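Local coordinates for Lysine/ornithine decarboxylase (Selenomonas ruminantium, PDB 5GJP), which decarboxylates both L-lysine and L-ornithine, with pyridoxal 5'-phosphate as cofactor, to give cadaverine and putrescine, at residues 29-34 / 59-64; 48-53 / 69-74; 76-81 / 106-111; 270-275 / 284-289. All coordinates share one frame; numbering follows the deposited sequence.

Contacts 1, 2 and 3 belong to the pyridoxal-phosphate-binding barrel, whereas contact 4 lies in the separate beta domain, its centre about 31 Å from that of contact 2. Contacts 1, 2 and 4 are buried; contact 3 is partly buried. Contact 2 pairs the two strands of a beta-alpha-beta unit at the cofactor, and contact 1 joins that unit's connecting helix, 56-65, to helix 27-40. Helix 74-82, which follows strand 68-71, leads on to contact 3. The chemistry changes accordingly: methyl packing between outer helices in contact 1, charge and cofactor in contact 2, aromatic stacking in contact 3, backbone pairing in contact 4. Contacts 2, 3 and 4 also reach the second subunit.

Contact 1 (29-34 / 59-64); sequences KVEENY and LSLLAG
In Tyr34, CG stands anti to the backbone nitrogen (chi1 -176°), while in Leu62 CG swings beside its own nitrogen, anti to the carbonyl carbon (chi1 -71°); together these torsions bring Tyr34 CD1 within 3.6 Å of Leu62 CD2. The methyl meets the ring obliquely, near the CB end, since Leu62 CD2 is also 4.1 Å from Tyr34 CG. One helical turn earlier, Val30 CG1 reaches both leucines, lying 4.0 Å from Leu61 CD1 and 4.2 Å from Leu62 CD2. The Val30 and Leu61 side chains pass flank to flank, running opposite ways. The second branch of Leu61 has another neighbour: its CD2 sits 3.6 Å from Glu31 OE1, where the bent acid chain lies roughly perpendicular to the leucine.

Helices 27-40 and 56-65 run in broadly the same direction, the axes of the two segments 36° apart. They lie on the outer side of the barrel sheet, with Leu62 also resting on Tyr48 and Phe69, and Tyr34 on Val46. Methyl groups of branched side chains and one ring thus do most of the joining, so the attachment between these helices rests on shape and dispersion, with the carboxylate of Glu31 kept to the more accessible margin.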
loop_
_atom_site.group_PDB
_atom_site.type_symbol
_atom_site.label_atom_id
_atom_site.label_comp_id
_atom_site.label_asym_id
_atom_site.label_seq_id
_atom_site.Cartn_x
_atom_site.Cartn_y
_atom_site.Cartn_z
ATOM N N LYS A 29 -6.370 3.193 -26.171
ATOM C CA LYS A 29 -5.078 3.822 -25.914
ATOM C C LYS A 29 -4.041 2.733 -25.618
ATOM O O LYS A 29 -2.908 2.822 -26.082
ATOM C CB LYS A 29 -5.173 4.865 -24.795
ATOM C CG LYS A 29 -3.875 5.547 -24.433
ATOM C CD LYS A 29 -3.495 6.724 -25.335
ATOM C CE LYS A 29 -1.981 6.791 -25.523
ATOM N NZ LYS A 29 -1.315 8.087 -25.758
ATOM N N VAL A 30 -4.434 1.687 -24.909
ATOM C CA VAL A 30 -3.494 0.582 -24.663
ATOM C C VAL A 30 -3.071 -0.085 -25.990
ATOM O O VAL A 30 -1.887 -0.375 -26.181
ATOM C CB VAL A 30 -4.036 -0.449 -23.673
ATOM C CG1 VAL A 30 -3.046 -1.589 -23.519
ATOM C CG2 VAL A 30 -4.315 0.205 -22.326
ATOM N N GLU A 31 -4.037 -0.301 -26.892
ATOM C CA GLU A 31 -3.745 -0.766 -28.245
ATOM C C GLU A 31 -2.810 0.190 -28.996
ATOM O O GLU A 31 -1.805 -0.238 -29.519
ATOM C CB GLU A 31 -5.030 -0.966 -29.037
ATOM C CG GLU A 31 -4.802 -1.394 -30.490
ATOM C CD GLU A 31 -5.830 -2.381 -31.034
ATOM O OE1 GLU A 31 -6.677 -2.895 -30.281
ATOM O OE2 GLU A 31 -5.766 -2.685 -32.246
ATOM N N GLU A 32 -3.132 1.474 -28.994
ATOM C CA GLU A 32 -2.318 2.483 -29.657
ATOM C C GLU A 32 -0.870 2.538 -29.141
ATOM O O GLU A 32 0.060 2.520 -29.930
ATOM C CB GLU A 32 -3.036 3.853 -29.643
ATOM C CG GLU A 32 -4.109 3.933 -30.756
ATOM C CD GLU A 32 -5.356 4.805 -30.478
ATOM O OE1 GLU A 32 -5.273 5.806 -29.717
ATOM O OE2 GLU A 32 -6.434 4.487 -31.071
ATOM N N ASN A 33 -0.686 2.536 -27.832
ATOM C CA ASN A 33 0.630 2.392 -27.229
ATOM C C ASN A 33 1.375 1.130 -27.645
ATOM O O ASN A 33 2.535 1.176 -27.949
ATOM C CB ASN A 33 0.531 2.413 -25.690
ATOM C CG ASN A 33 0.133 3.762 -25.163
ATOM O OD1 ASN A 33 0.104 4.729 -25.910
ATOM N ND2 ASN A 33 -0.215 3.828 -23.883
ATOM N N TYR A 34 0.716 0.009 -27.673
ATOM C CA TYR A 34 1.386 -1.215 -28.101
ATOM C C TYR A 34 1.847 -1.101 -29.567
ATOM O O TYR A 34 3.012 -1.325 -29.872
ATOM C CB TYR A 34 0.469 -2.416 -27.880
ATOM C CG TYR A 34 1.090 -3.733 -28.208
ATOM C CD1 TYR A 34 1.849 -4.436 -27.263
ATOM C CD2 TYR A 34 0.907 -4.301 -29.472
ATOM C CE1 TYR A 34 2.420 -5.659 -27.588
ATOM C CE2 TYR A 34 1.467 -5.524 -29.799
ATOM C CZ TYR A 34 2.212 -6.199 -28.862
ATOM O OH TYR A 34 2.737 -7.389 -29.235
ATOM N N LEU A 59 -5.006 -7.140 -20.086
ATOM C CA LEU A 59 -4.201 -8.325 -20.378
ATOM C C LEU A 59 -4.772 -9.143 -21.545
ATOM O O LEU A 59 -4.000 -9.625 -22.363
ATOM C CB LEU A 59 -4.022 -9.207 -19.150
ATOM C CG LEU A 59 -3.417 -8.486 -17.942
ATOM C CD1 LEU A 59 -3.498 -9.346 -16.687
ATOM C CD2 LEU A 59 -1.986 -8.034 -18.193
ATOM N N SER A 60 -6.100 -9.309 -21.597
ATOM C CA SER A 60 -6.754 -10.039 -22.688
ATOM C C SER A 60 -6.477 -9.318 -24.006
ATOM O O SER A 60 -6.170 -9.951 -24.998
ATOM C CB SER A 60 -8.276 -10.147 -22.513
ATOM O OG SER A 60 -8.665 -10.626 -21.234
ATOM N N LEU A 61 -6.577 -7.996 -24.027
ATOM C CA LEU A 61 -6.307 -7.265 -25.269
ATOM C C LEU A 61 -4.857 -7.475 -25.760
ATOM O O LEU A 61 -4.633 -7.782 -26.915
ATOM C CB LEU A 61 -6.625 -5.815 -25.037
ATOM C CG LEU A 61 -6.581 -4.699 -26.081
ATOM C CD1 LEU A 61 -5.341 -3.852 -25.915
ATOM C CD2 LEU A 61 -6.738 -5.200 -27.493
ATOM N N LEU A 62 -3.881 -7.342 -24.873
ATOM C CA LEU A 62 -2.441 -7.486 -25.235
ATOM C C LEU A 62 -2.107 -8.905 -25.684
ATOM O O LEU A 62 -1.352 -9.113 -26.629
ATOM C CB LEU A 62 -1.539 -7.092 -24.054
ATOM C CG LEU A 62 -1.552 -5.597 -23.771
ATOM C CD1 LEU A 62 -1.190 -5.303 -22.316
ATOM C CD2 LEU A 62 -0.647 -4.853 -24.724
ATOM N N ALA A 63 -2.678 -9.873 -24.987
ATOM C CA ALA A 63 -2.542 -11.256 -25.386
ATOM C C ALA A 63 -3.040 -11.446 -26.830
ATOM O O ALA A 63 -2.375 -12.074 -27.634
ATOM C CB ALA A 63 -3.306 -12.139 -24.423
ATOM N N GLY A 64 -4.196 -10.863 -27.130
ATOM C CA GLY A 64 -4.794 -10.836 -28.445
ATOM C C GLY A 64 -3.987 -10.099 -29.484
ATOM O O GLY A 64 -3.990 -10.472 -30.651
#

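Contact 2 (48-53 / 69-74); sequences YAMKAN and FDVASA. With PLP (pyridoxal-5'-phosphate), chain C.
Tyr48 and Phe69 lean together on one face of the parallel sheet, Phe69 CE2 coming to the edge of the tyrosine ring near its plane and Phe69 CD2 lying 4.1 Å from Tyr48 CB. One face of the Tyr48 ring carries CA of Met50, and Tyr48 OH gives a hydrogen bond to the backbone Asn53 O (2.7 Å). Between the strands, Asp70 N donates a hydrogen bond to Tyr48 O (2.9 Å). Ala49 and Asp70 point to the other face, toward the cofactor, where Asp70 OD2 is 3.6 Å from PLP N1.

The Lys51 chain, kinked at its last three torsions, runs alongside the cofactor and brings NZ near Asp70. Its CD presses to 3.2 Å from PLP C4A, yet NZ is 4.2 Å from that C4A, so this model has no Schiff base; NZ instead makes a long salt bridge with Asp70 OD2 (3.7 Å). With an alanine in place of Lys51, Asp70 would probably lose this distant partner and a gap would open beside the cofactor's aldehyde. By similarity, Lys51 carries pyridoxal phosphate. Strands 44-49 and 68-71, joined through helix 56-65, form a beta-alpha-beta unit of the cofactor-binding barrel characteristic of this decarboxylase family.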
loop_
_atom_site.group_PDB
_atom_site.type_symbol
_atom_site.label_atom_id
_atom_site.label_comp_id
_atom_site.label_asym_id
_atom_site.label_seq_id
_atom_site.Cartn_x
_atom_site.Cartn_y
_atom_site.Cartn_z
ATOM N N TYR A 48 4.977 -7.619 -21.802
ATOM C CA TYR A 48 4.297 -6.625 -20.995
ATOM C C TYR A 48 4.613 -6.897 -19.533
ATOM O O TYR A 48 4.275 -7.952 -19.029
ATOM C CB TYR A 48 2.785 -6.612 -21.193
ATOM C CG TYR A 48 2.099 -5.652 -20.233
ATOM C CD1 TYR A 48 2.591 -4.354 -20.028
ATOM C CD2 TYR A 48 0.975 -6.046 -19.518
ATOM C CE1 TYR A 48 1.969 -3.496 -19.126
ATOM C CE2 TYR A 48 0.357 -5.198 -18.639
ATOM C CZ TYR A 48 0.855 -3.923 -18.435
ATOM O OH TYR A 48 0.216 -3.069 -17.536
ATOM N N ALA A 49 5.280 -5.939 -18.880
ATOM C CA ALA A 49 5.566 -6.017 -17.452
ATOM C C ALA A 49 4.278 -5.698 -16.694
ATOM O O ALA A 49 3.976 -4.568 -16.334
ATOM C CB ALA A 49 6.699 -5.091 -17.070
ATOM N N MET A 50 3.516 -6.735 -16.437
ATOM C CA MET A 50 2.170 -6.590 -15.959
ATOM C C MET A 50 2.100 -6.050 -14.550
ATOM O O MET A 50 1.050 -5.692 -14.090
ATOM C CB MET A 50 1.390 -7.880 -16.115
ATOM C CG MET A 50 2.005 -9.081 -15.462
ATOM S SD MET A 50 0.927 -10.480 -15.667
ATOM C CE MET A 50 -0.391 -10.079 -14.553
ATOM N N LYS A 51 3.233 -5.950 -13.888
ATOM C CA LYS A 51 3.261 -5.456 -12.531
ATOM C C LYS A 51 2.747 -4.025 -12.476
ATOM O O LYS A 51 2.202 -3.608 -11.487
ATOM C CB LYS A 51 4.650 -5.591 -11.924
ATOM C CG LYS A 51 5.595 -4.463 -12.238
ATOM C CD LYS A 51 6.869 -4.977 -12.866
ATOM C CE LYS A 51 7.453 -6.122 -12.064
ATOM N NZ LYS A 51 7.940 -7.210 -12.947
ATOM N N ALA A 52 2.962 -3.277 -13.543
ATOM C CA ALA A 52 2.441 -1.928 -13.665
ATOM C C ALA A 52 0.922 -1.792 -13.683
ATOM O O ALA A 52 0.374 -0.902 -13.068
ATOM C CB ALA A 52 2.998 -1.293 -14.913
ATOM N N ASN A 53 0.246 -2.636 -14.438
ATOM C CA ASN A 53 -1.201 -2.662 -14.435
ATOM C C ASN A 53 -1.718 -3.997 -14.874
ATOM O O ASN A 53 -1.609 -4.339 -16.032
ATOM C CB ASN A 53 -1.770 -1.585 -15.336
ATOM C CG ASN A 53 -3.180 -1.221 -14.974
ATOM O OD1 ASN A 53 -3.588 -0.091 -15.114
ATOM N ND2 ASN A 53 -3.924 -2.181 -14.507
ATOM N N PHE A 69 4.163 -11.762 -21.835
ATOM C CA PHE A 69 4.027 -11.241 -20.498
ATOM C C PHE A 69 5.193 -11.550 -19.604
ATOM O O PHE A 69 5.656 -12.665 -19.543
ATOM C CB PHE A 69 2.754 -11.765 -19.877
ATOM C CG PHE A 69 1.545 -11.356 -20.618
ATOM C CD1 PHE A 69 1.050 -12.142 -21.624
ATOM C CD2 PHE A 69 0.936 -10.160 -20.344
ATOM C CE1 PHE A 69 -0.052 -11.752 -22.329
ATOM C CE2 PHE A 69 -0.166 -9.762 -21.047
ATOM C CZ PHE A 69 -0.658 -10.558 -22.040
ATOM N N ASP A 70 5.642 -10.536 -18.890
ATOM C CA ASP A 70 6.674 -10.685 -17.901
ATOM C C ASP A 70 5.928 -10.848 -16.601
ATOM O O ASP A 70 5.175 -9.989 -16.210
ATOM C CB ASP A 70 7.556 -9.434 -17.911
ATOM C CG ASP A 70 8.273 -9.169 -16.592
ATOM O OD1 ASP A 70 8.330 -10.020 -15.693
ATOM O OD2 ASP A 70 8.825 -8.069 -16.460
ATOM N N VAL A 71 6.156 -11.959 -15.924
ATOM C CA VAL A 71 5.459 -12.236 -14.691
ATOM C C VAL A 71 6.462 -12.282 -13.564
ATOM O O VAL A 71 7.566 -12.732 -13.740
ATOM C CB VAL A 71 4.657 -13.544 -14.757
ATOM C CG1 VAL A 71 3.767 -13.558 -15.977
ATOM C CG2 VAL A 71 5.574 -14.742 -14.755
ATOM N N ALA A 72 6.081 -11.758 -12.416
ATOM C CA ALA A 72 6.989 -11.690 -11.270
ATOM C C ALA A 72 6.592 -12.514 -10.038
ATOM O O ALA A 72 7.314 -12.475 -9.075
ATOM C CB ALA A 72 7.182 -10.248 -10.855
ATOM N N SER A 73 5.469 -13.232 -10.073
ATOM C CA SER A 73 4.997 -14.074 -8.955
ATOM C C SER A 73 4.001 -15.157 -9.437
ATOM O O SER A 73 3.593 -15.161 -10.592
ATOM C CB SER A 73 4.304 -13.217 -7.890
ATOM O OG SER A 73 3.135 -12.616 -8.430
ATOM N N ALA A 74 3.614 -16.047 -8.534
ATOM C CA ALA A 74 2.545 -17.017 -8.794
ATOM C C ALA A 74 1.218 -16.329 -9.174
ATOM O O ALA A 74 0.532 -16.765 -10.110
ATOM C CB ALA A 74 2.343 -17.965 -7.602
HETATM N N1 PLP C . 11.051 -5.216 -16.421
HETATM C C2 PLP C . 11.365 -5.771 -15.243
HETATM C C2A PLP C . 12.204 -7.008 -15.165
HETATM C C3 PLP C . 10.882 -5.168 -14.004
HETATM O O3 PLP C . 11.217 -5.730 -12.833
HETATM C C4 PLP C . 10.060 -3.952 -14.092
HETATM C C4A PLP C . 9.538 -3.285 -12.881
HETATM O O4A PLP C . 10.185 -2.421 -12.333
HETATM C C5 PLP C . 9.791 -3.439 -15.450
HETATM C C6 PLP C . 10.303 -4.118 -16.535
HETATM C C5A PLP C . 8.951 -2.214 -15.669
HETATM O O4P PLP C . 9.705 -1.053 -15.945
HETATM P P PLP C . 8.968 0.305 -16.270
HETATM O O1P PLP C . 9.784 1.385 -15.665
HETATM O O2P PLP C . 8.953 0.322 -17.740
HETATM O O3P PLP C . 7.649 0.155 -15.648
#

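Contact 3 (76-81 / 106-111); sequences EMEILH and ADYNVR
A Schellman motif ends helix 99-107, and the ring of Tyr108, the residue leaving that helix, fits against helix 74-82, an outer helix of the barrel. Asn109 is the C-prime residue of the motif; the residues on either side of it, Tyr108 and Val110, both point toward helix 74-82. Tyr108 takes an offset stack with His81, the ring centroids 4.1 Å apart and the planes inclined by 24°. Tyr108 CE1 sits over the centre of the imidazole. His81 CG is anti to its backbone nitrogen (chi1 -163°), which lays the imidazole along the tyrosine and leaves His81 CB over the same ring face in a CH-pi contact. Met77 approaches differently, its CB meeting the ring at the edge, 3.9 Å from Tyr108 CD2.

Replacing Tyr108 by a serine would probably leave His81 without its stacking partner, freer to turn, and open a gap beside Met77. His81 is on the exposed side, whereas Met77 and Val110 are buried. The Glu78 carboxylate instead bonds the hydroxyl of Tyr364 of the second subunit. At the buried end, the Met77 and Val110 side chains meet nearly perpendicular, Met77 SD lying 4.0 Å from Val110 CG2.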
loop_
_atom_site.group_PDB
_atom_site.type_symbol
_atom_site.label_atom_id
_atom_site.label_comp_id
_atom_site.label_asym_id
_atom_site.label_seq_id
_atom_site.Cartn_x
_atom_site.Cartn_y
_atom_site.Cartn_z
ATOM N N GLU A 76 0.647 -13.494 -10.637
ATOM C CA GLU A 76 0.652 -12.892 -11.971
ATOM C C GLU A 76 0.473 -13.965 -13.030
ATOM O O GLU A 76 -0.310 -13.782 -13.967
ATOM C CB GLU A 76 1.896 -12.014 -12.211
ATOM C CG GLU A 76 1.793 -10.638 -11.525
ATOM C CD GLU A 76 2.922 -9.649 -11.871
ATOM O OE1 GLU A 76 3.931 -10.075 -12.494
ATOM O OE2 GLU A 76 2.801 -8.430 -11.518
ATOM N N MET A 77 1.158 -15.091 -12.845
ATOM C CA MET A 77 0.974 -16.305 -13.670
ATOM C C MET A 77 -0.470 -16.865 -13.642
ATOM O O MET A 77 -0.999 -17.278 -14.649
ATOM C CB MET A 77 1.944 -17.400 -13.212
ATOM C CG MET A 77 3.384 -17.207 -13.635
ATOM S SD MET A 77 4.448 -18.536 -12.991
ATOM C CE MET A 77 5.838 -17.624 -12.332
ATOM N N GLU A 78 -1.064 -16.868 -12.465
ATOM C CA GLU A 78 -2.373 -17.401 -12.195
ATOM C C GLU A 78 -3.431 -16.594 -12.959
ATOM O O GLU A 78 -4.298 -17.184 -13.592
ATOM C CB GLU A 78 -2.597 -17.344 -10.675
ATOM C CG GLU A 78 -3.919 -17.838 -10.132
ATOM C CD GLU A 78 -4.034 -17.704 -8.597
ATOM O OE1 GLU A 78 -4.636 -18.598 -7.950
ATOM O OE2 GLU A 78 -3.545 -16.700 -8.015
ATOM N N ILE A 79 -3.363 -15.258 -12.913
ATOM C CA ILE A 79 -4.380 -14.455 -13.592
ATOM C C ILE A 79 -4.225 -14.595 -15.098
ATOM O O ILE A 79 -5.208 -14.676 -15.781
ATOM C CB ILE A 79 -4.513 -12.945 -13.159
ATOM C CG1 ILE A 79 -3.712 -11.992 -14.022
ATOM C CG2 ILE A 79 -4.225 -12.725 -11.683
ATOM C CD1 ILE A 79 -4.047 -10.539 -13.731
ATOM N N LEU A 80 -2.993 -14.601 -15.612
ATOM C CA LEU A 80 -2.772 -14.879 -17.028
ATOM C C LEU A 80 -3.382 -16.253 -17.419
ATOM O O LEU A 80 -4.162 -16.338 -18.347
ATOM C CB LEU A 80 -1.294 -14.829 -17.362
ATOM C CG LEU A 80 -0.641 -13.445 -17.407
ATOM C CD1 LEU A 80 0.817 -13.557 -17.833
ATOM C CD2 LEU A 80 -1.372 -12.481 -18.325
ATOM N N HIS A 81 -3.068 -17.287 -16.641
ATOM C CA HIS A 81 -3.639 -18.583 -16.829
ATOM C C HIS A 81 -5.181 -18.633 -16.958
ATOM O O HIS A 81 -5.699 -19.384 -17.790
ATOM C CB HIS A 81 -3.212 -19.529 -15.737
ATOM C CG HIS A 81 -3.434 -20.960 -16.095
ATOM N ND1 HIS A 81 -4.447 -21.716 -15.551
ATOM C CD2 HIS A 81 -2.801 -21.757 -16.983
ATOM C CE1 HIS A 81 -4.390 -22.935 -16.047
ATOM N NE2 HIS A 81 -3.410 -22.982 -16.926
ATOM N N ALA A 106 6.410 -24.309 -12.992
ATOM C CA ALA A 106 6.426 -25.725 -13.326
ATOM C C ALA A 106 5.047 -26.195 -13.817
ATOM O O ALA A 106 4.961 -26.805 -14.856
ATOM C CB ALA A 106 6.920 -26.560 -12.154
ATOM N N ASP A 107 3.977 -25.862 -13.100
ATOM C CA ASP A 107 2.623 -26.306 -13.466
ATOM C C ASP A 107 2.082 -25.692 -14.767
ATOM O O ASP A 107 1.319 -26.329 -15.465
ATOM C CB ASP A 107 1.621 -26.038 -12.341
ATOM C CG ASP A 107 1.906 -26.838 -11.077
ATOM O OD1 ASP A 107 2.635 -27.860 -11.142
ATOM O OD2 ASP A 107 1.382 -26.439 -10.006
ATOM N N TYR A 108 2.472 -24.471 -15.101
ATOM C CA TYR A 108 1.990 -23.822 -16.323
ATOM C C TYR A 108 3.001 -23.901 -17.484
ATOM O O TYR A 108 2.788 -23.276 -18.534
ATOM C CB TYR A 108 1.638 -22.351 -16.030
ATOM C CG TYR A 108 0.621 -22.114 -14.913
ATOM C CD1 TYR A 108 -0.554 -22.870 -14.819
ATOM C CD2 TYR A 108 0.791 -21.081 -13.986
ATOM C CE1 TYR A 108 -1.525 -22.622 -13.832
ATOM C CE2 TYR A 108 -0.169 -20.836 -12.979
ATOM C CZ TYR A 108 -1.324 -21.612 -12.922
ATOM O OH TYR A 108 -2.261 -21.386 -11.959
ATOM N N ASN A 109 4.082 -24.672 -17.316
ATOM C CA ASN A 109 5.143 -24.788 -18.334
ATOM C C ASN A 109 5.743 -23.425 -18.764
ATOM O O ASN A 109 6.009 -23.171 -19.951
ATOM C CB ASN A 109 4.664 -25.614 -19.535
ATOM C CG ASN A 109 5.808 -26.027 -20.464
ATOM O OD1 ASN A 109 6.638 -26.878 -20.136
ATOM N ND2 ASN A 109 5.857 -25.401 -21.628
ATOM N N VAL A 110 5.998 -22.556 -17.777
ATOM C CA VAL A 110 6.870 -21.402 -18.008
ATOM C C VAL A 110 8.284 -21.949 -18.162
ATOM O O VAL A 110 8.731 -22.757 -17.349
ATOM C CB VAL A 110 6.836 -20.380 -16.857
ATOM C CG1 VAL A 110 7.791 -19.212 -17.130
ATOM C CG2 VAL A 110 5.428 -19.904 -16.640
ATOM N N ARG A 111 8.964 -21.529 -19.211
ATOM C CA ARG A 111 10.294 -22.025 -19.535
ATOM C C ARG A 111 11.314 -20.916 -19.754
ATOM O O ARG A 111 12.399 -21.175 -20.229
ATOM C CB ARG A 111 10.208 -22.910 -20.786
ATOM C CG ARG A 111 9.671 -24.319 -20.529
ATOM C CD ARG A 111 9.850 -25.257 -21.734
ATOM N NE ARG A 111 11.009 -24.920 -22.578
ATOM C CZ ARG A 111 12.265 -25.350 -22.420
ATOM N NH1 ARG A 111 12.590 -26.194 -21.441
ATOM N NH2 ARG A 111 13.212 -24.935 -23.275
#

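Contact 4 (270-275 / 284-289); sequences SVIGTK and ILDEGI
Ile284 O accepts a hydrogen bond from Ile272 N (2.8 Å) and a second, weak one from Gly273 N. In return Ile284 N donates to Gly273 O (2.9 Å), so the backbone of Ile284 is held at both its polar atoms. Two residues, Ile272 and Gly273, thus stand opposite one, and the register slips by a residue before Val271 pairs with Leu285 in a non-hydrogen-bonded position. Further along, Asp286 N binds Ser270 O (3.1 Å), and the same oxygen receives a CA-H contact from Leu285. The carboxylate of Asp286 lies by Ser270 N, from which OD2 accepts a weak bond; OD2 and Ser270 OG are both also hydrogen-bonded to Thr20 OG1.

Side chains fill in around this backbone frame. Val271 CG2 touches Leu285 CD2 at 3.8 Å. Ile272 has CG1 between its backbone nitrogen and carbonyl carbon (chi1 63°), which sets that carbon 4.0 Å from Ile284 CG2, while the other branch, Ile272 CG2, lies 3.9 Å from Asp286 CB. Ile272 also packs on Val96 of the second subunit, and its carbonyl oxygen accepts a bond from Lys123 of that subunit. The arrangement is a classic beta bulge in the antiparallel hairpin of strands 265-275 and 282-285, part of the beta domain and lying at the dimer interface.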
loop_
_atom_site.group_PDB
_atom_site.type_symbol
_atom_site.label_atom_id
_atom_site.label_comp_id
_atom_site.label_asym_id
_atom_site.label_seq_id
_atom_site.Cartn_x
_atom_site.Cartn_y
_atom_site.Cartn_z
ATOM N N SER A 270 -14.109 12.871 -6.087
ATOM C CA SER A 270 -14.944 13.977 -5.651
ATOM C C SER A 270 -14.275 14.707 -4.527
ATOM O O SER A 270 -13.563 14.099 -3.742
ATOM C CB SER A 270 -16.307 13.472 -5.159
ATOM O OG SER A 270 -17.065 12.914 -6.214
ATOM N N VAL A 271 -14.513 16.011 -4.442
ATOM C CA VAL A 271 -14.168 16.771 -3.246
ATOM C C VAL A 271 -15.229 16.478 -2.173
ATOM O O VAL A 271 -16.431 16.686 -2.405
ATOM C CB VAL A 271 -14.086 18.277 -3.533
ATOM C CG1 VAL A 271 -13.913 19.067 -2.237
ATOM C CG2 VAL A 271 -12.914 18.561 -4.478
ATOM N N ILE A 272 -14.791 15.977 -1.014
ATOM C CA ILE A 272 -15.716 15.612 0.062
ATOM C C ILE A 272 -15.642 16.482 1.293
ATOM O O ILE A 272 -16.490 16.334 2.155
ATOM C CB ILE A 272 -15.547 14.157 0.489
ATOM C CG1 ILE A 272 -14.157 13.894 1.079
ATOM C CG2 ILE A 272 -15.787 13.253 -0.700
ATOM C CD1 ILE A 272 -13.988 12.472 1.590
ATOM N N GLY A 273 -14.647 17.364 1.395
ATOM C CA GLY A 273 -14.586 18.323 2.511
ATOM C C GLY A 273 -13.720 19.514 2.159
ATOM O O GLY A 273 -12.763 19.395 1.373
ATOM N N THR A 274 -14.015 20.660 2.742
ATOM C CA THR A 274 -13.191 21.841 2.526
ATOM C C THR A 274 -12.675 22.347 3.852
ATOM O O THR A 274 -13.281 22.129 4.872
ATOM C CB THR A 274 -13.932 22.975 1.800
ATOM O OG1 THR A 274 -15.122 23.309 2.510
ATOM C CG2 THR A 274 -14.288 22.575 0.400
ATOM N N LYS A 275 -11.515 22.974 3.830
ATOM C CA LYS A 275 -10.952 23.573 5.021
ATOM C C LYS A 275 -10.476 24.976 4.732
ATOM O O LYS A 275 -9.291 25.214 4.586
ATOM C CB LYS A 275 -9.805 22.732 5.567
ATOM C CG LYS A 275 -10.156 21.918 6.791
ATOM C CD LYS A 275 -9.165 20.794 6.999
ATOM C CE LYS A 275 -9.862 19.450 7.100
ATOM N NZ LYS A 275 -11.238 19.560 7.639
ATOM N N ILE A 284 -10.202 18.210 0.655
ATOM C CA ILE A 284 -10.122 16.785 0.936
ATOM C C ILE A 284 -10.848 15.986 -0.146
ATOM O O ILE A 284 -12.041 16.188 -0.361
ATOM C CB ILE A 284 -10.715 16.439 2.309
ATOM C CG1 ILE A 284 -10.031 17.243 3.413
ATOM C CG2 ILE A 284 -10.559 14.944 2.605
ATOM C CD1 ILE A 284 -8.545 16.968 3.557
ATOM N N LEU A 285 -10.119 15.094 -0.817
ATOM C CA LEU A 285 -10.677 14.207 -1.856
ATOM C C LEU A 285 -11.041 12.807 -1.327
ATOM O O LEU A 285 -10.558 12.388 -0.273
ATOM C CB LEU A 285 -9.627 14.020 -2.931
ATOM C CG LEU A 285 -9.055 15.296 -3.525
ATOM C CD1 LEU A 285 -7.948 14.885 -4.463
ATOM C CD2 LEU A 285 -10.105 16.069 -4.282
ATOM N N ASP A 286 -11.805 12.060 -2.110
ATOM C CA ASP A 286 -12.171 10.689 -1.763
ATOM C C ASP A 286 -11.217 9.580 -2.225
ATOM O O ASP A 286 -11.468 8.419 -1.984
ATOM C CB ASP A 286 -13.637 10.365 -2.098
ATOM C CG ASP A 286 -13.966 10.485 -3.564
ATOM O OD1 ASP A 286 -13.067 10.608 -4.401
ATOM O OD2 ASP A 286 -15.160 10.454 -3.882
ATOM N N GLU A 287 -10.133 9.946 -2.892
ATOM C CA GLU A 287 -9.037 9.023 -3.140
ATOM C C GLU A 287 -7.736 9.617 -2.619
ATOM O O GLU A 287 -7.503 10.792 -2.729
ATOM C CB GLU A 287 -8.932 8.624 -4.608
ATOM C CG GLU A 287 -7.857 7.584 -4.888
ATOM C CD GLU A 287 -8.315 6.154 -4.658
ATOM O OE1 GLU A 287 -9.303 5.942 -3.950
ATOM O OE2 GLU A 287 -7.679 5.228 -5.177
ATOM N N GLY A 288 -6.902 8.775 -2.032
ATOM C CA GLY A 288 -5.803 9.199 -1.192
ATOM C C GLY A 288 -4.513 8.422 -1.322
ATOM O O GLY A 288 -4.365 7.587 -2.192
ATOM N N ILE A 289 -3.559 8.749 -0.469
ATOM C CA ILE A 289 -2.243 8.175 -0.520
ATOM C C ILE A 289 -2.219 6.670 -0.209
ATOM O O ILE A 289 -1.213 6.014 -0.444
ATOM C CB ILE A 289 -1.294 8.950 0.453
ATOM C CG1 ILE A 289 0.155 8.977 -0.075
ATOM C CG2 ILE A 289 -1.399 8.426 1.902
ATOM C CD1 ILE A 289 0.894 10.266 0.242
#